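Local coordinates for coat protein (Sulfolobus turreted icosahedral virus, PDB 2BBD) that serves as the major capsid protein of an archaeal virus, probably building its icosahedral shell with a fold shared with bacterial and eukaryotic viruses, at residues Pro21-Arg26 with Asn130-Ile135. Sequence-based numbering, arbitrary orientation.
Sequences PIKIPR and NIILSI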
loop_
_atom_site.group_PDB
_atom_site.type_symbol
_atom_site.label_atom_id
_atom_site.label_comp_id
_atom_site.label_asym_id
_atom_site.label_seq_id
_atom_site.Cartn_x
_atom_site.Cartn_y
_atom_site.Cartn_z
ATOM N N PRO A 21 -16.281 7.120 -5.605
ATOM C CA PRO A 21 -16.657 5.775 -5.161
ATOM C C PRO A 21 -16.903 4.891 -6.375
ATOM O O PRO A 21 -17.727 5.213 -7.224
ATOM C CB PRO A 21 -17.924 6.018 -4.348
ATOM C CG PRO A 21 -18.571 7.154 -5.082
ATOM C CD PRO A 21 -17.389 8.071 -5.400
ATOM N N ILE A 22 -16.172 3.787 -6.466
ATOM C CA ILE A 22 -16.322 2.876 -7.588
ATOM C C ILE A 22 -16.875 1.548 -7.097
ATOM O O ILE A 22 -16.329 0.941 -6.181
ATOM C CB ILE A 22 -14.967 2.629 -8.288
ATOM C CG1 ILE A 22 -14.376 3.961 -8.764
ATOM C CG2 ILE A 22 -15.150 1.702 -9.475
ATOM C CD1 ILE A 22 -12.934 3.835 -9.298
ATOM N N LYS A 23 -17.968 1.100 -7.696
ATOM C CA LYS A 23 -18.550 -0.171 -7.290
ATOM C C LYS A 23 -17.831 -1.284 -8.033
ATOM O O LYS A 23 -17.669 -1.224 -9.249
ATOM C CB LYS A 23 -20.042 -0.209 -7.623
ATOM C CG LYS A 23 -20.752 -1.439 -7.067
ATOM C CD LYS A 23 -20.622 -1.517 -5.545
ATOM C CE LYS A 23 -21.704 -2.405 -4.967
ATOM N NZ LYS A 23 -23.066 -1.974 -5.429
ATOM N N ILE A 24 -17.385 -2.292 -7.298
ATOM C CA ILE A 24 -16.685 -3.409 -7.907
ATOM C C ILE A 24 -17.673 -4.542 -8.169
ATOM O O ILE A 24 -18.373 -4.984 -7.264
ATOM C CB ILE A 24 -15.554 -3.896 -6.993
ATOM C CG1 ILE A 24 -14.575 -2.743 -6.734
ATOM C CG2 ILE A 24 -14.845 -5.090 -7.618
ATOM C CD1 ILE A 24 -13.949 -2.169 -7.996
ATOM N N PRO A 25 -17.754 -5.015 -9.421
ATOM C CA PRO A 25 -18.670 -6.104 -9.791
ATOM C C PRO A 25 -18.269 -7.434 -9.140
ATOM O O PRO A 25 -17.086 -7.778 -9.099
ATOM C CB PRO A 25 -18.550 -6.164 -11.317
ATOM C CG PRO A 25 -18.041 -4.791 -11.691
ATOM C CD PRO A 25 -17.053 -4.495 -10.604
ATOM N N ARG A 26 -19.261 -8.175 -8.652
ATOM C CA ARG A 26 -19.038 -9.459 -7.989
ATOM C C ARG A 26 -19.338 -10.640 -8.907
ATOM O O ARG A 26 -20.138 -11.512 -8.569
ATOM C CB ARG A 26 -19.913 -9.534 -6.736
ATOM C CG ARG A 26 -19.659 -8.379 -5.785
ATOM C CD ARG A 26 -20.520 -8.429 -4.535
ATOM N NE ARG A 26 -21.921 -8.144 -4.816
ATOM C CZ ARG A 26 -22.825 -9.064 -5.139
ATOM N NH1 ARG A 26 -22.473 -10.341 -5.220
ATOM N NH2 ARG A 26 -24.082 -8.708 -5.370
ATOM N N ASN A 130 -21.809 -5.060 -1.693
ATOM C CA ASN A 130 -21.231 -3.740 -1.898
ATOM C C ASN A 130 -19.718 -3.541 -1.741
ATOM O O ASN A 130 -19.253 -2.943 -0.762
ATOM C CB ASN A 130 -21.978 -2.758 -0.997
ATOM C CG ASN A 130 -23.491 -2.790 -1.232
ATOM O OD1 ASN A 130 -24.284 -2.760 -0.286
ATOM N ND2 ASN A 130 -23.890 -2.849 -2.501
ATOM N N ILE A 131 -18.955 -4.040 -2.709
ATOM C CA ILE A 131 -17.510 -3.859 -2.693
ATOM C C ILE A 131 -17.289 -2.486 -3.329
ATOM O O ILE A 131 -17.659 -2.265 -4.482
ATOM C CB ILE A 131 -16.787 -4.915 -3.545
ATOM C CG1 ILE A 131 -17.163 -6.325 -3.068
ATOM C CG2 ILE A 131 -15.275 -4.709 -3.438
ATOM C CD1 ILE A 131 -16.588 -7.448 -3.935
ATOM N N ILE A 132 -16.695 -1.565 -2.579
ATOM C CA ILE A 132 -16.460 -0.217 -3.086
ATOM C C ILE A 132 -15.011 0.237 -3.013
ATOM O O ILE A 132 -14.393 0.184 -1.953
ATOM C CB ILE A 132 -17.314 0.825 -2.309
ATOM C CG1 ILE A 132 -18.805 0.535 -2.503
ATOM C CG2 ILE A 132 -16.983 2.236 -2.788
ATOM C CD1 ILE A 132 -19.696 1.347 -1.587
ATOM N N LEU A 133 -14.477 0.678 -4.149
ATOM C CA LEU A 133 -13.120 1.211 -4.203
ATOM C C LEU A 133 -13.279 2.730 -4.268
ATOM O O LEU A 133 -13.744 3.273 -5.264
ATOM C CB LEU A 133 -12.375 0.723 -5.447
ATOM C CG LEU A 133 -11.046 1.451 -5.709
ATOM C CD1 LEU A 133 -10.050 1.187 -4.581
ATOM C CD2 LEU A 133 -10.472 0.990 -7.028
ATOM N N SER A 134 -12.907 3.416 -3.197
ATOM C CA SER A 134 -13.020 4.859 -3.171
ATOM C C SER A 134 -11.678 5.518 -3.468
ATOM O O SER A 134 -10.671 5.235 -2.821
ATOM C CB SER A 134 -13.544 5.319 -1.811
ATOM O OG SER A 134 -14.781 4.690 -1.517
ATOM N N ILE A 135 -11.659 6.380 -4.473
ATOM C CA ILE A 135 -10.426 7.078 -4.812
ATOM C C ILE A 135 -10.603 8.552 -4.519
ATOM O O ILE A 135 -11.406 9.226 -5.172
ATOM C CB ILE A 135 -10.061 6.936 -6.308
ATOM C CG1 ILE A 135 -9.985 5.464 -6.692
ATOM C CG2 ILE A 135 -8.697 7.606 -6.589
ATOM C CD1 ILE A 135 -9.773 5.246 -8.180
HETATM O O HOH W 1 -19.939 -4.831 -5.148
HETATM O O HOH W 2 -23.727 -5.509 -3.892
#
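Pro21 and Ser134 form a non-hydrogen-bonded pair where strand 19-24, an outermost strand of its sheet within the chain, runs antiparallel beside strand 131-137; the Pro21 ring carbon CB lies near Ile132 CG2. Ile22 and Leu133 form a hydrogen-bonded pair, each backbone N donating to the other's O. Leu133 N reaches Ile22 O at 2.8 Å in the plane of that carbonyl, whereas Ile22 N approaches Leu133 O from above its carbonyl plane, 39° out of it. Ile22 O also receives a CA-H...O contact from Ile132 CA. On the buried face, Ile22 CD1 meets Ile135 CD1 at 3.6 Å.

Lys23 projects on the other face. Its CG is anti to the backbone N (chi1 -173°), and further along the bent chain CD comes within 3.2 Å of Ile131 O and grazes Ile132 CG1, while CE passes beside Asn130 CA. Ile24 returns to the buried face: its CB packs against Ile131 CG2 at 3.7 Å, the two side chains crossing at about a right angle, and its CD1 reaches Leu133 CB. Ile24 N donates a nearly straight bond (176°) to Ile131 O, but the return link goes through a water, which donates to Ile24 O and accepts from Ile131 N at 2.7 Å. Past Pro25, Arg26 lays CG against Ile131 CD1, and a second water accepts from Asn130 N and, weakly, from Arg26 NE.

Beneath the pairing, Ile22, Ile24, Ile131, Leu133 and Ile135 meet Ile30, Val35 and Ile152 among others on strands 29-43 and 145-158, joining two sheets in a beta sandwich, consistent with the jelly-roll architecture of such capsid proteins. Direct bonds thus satisfy the backbone at Ile22 and Leu133, water serves Ile24 O and Ile131 N, and branched aliphatic side chains keep the buried face apolar.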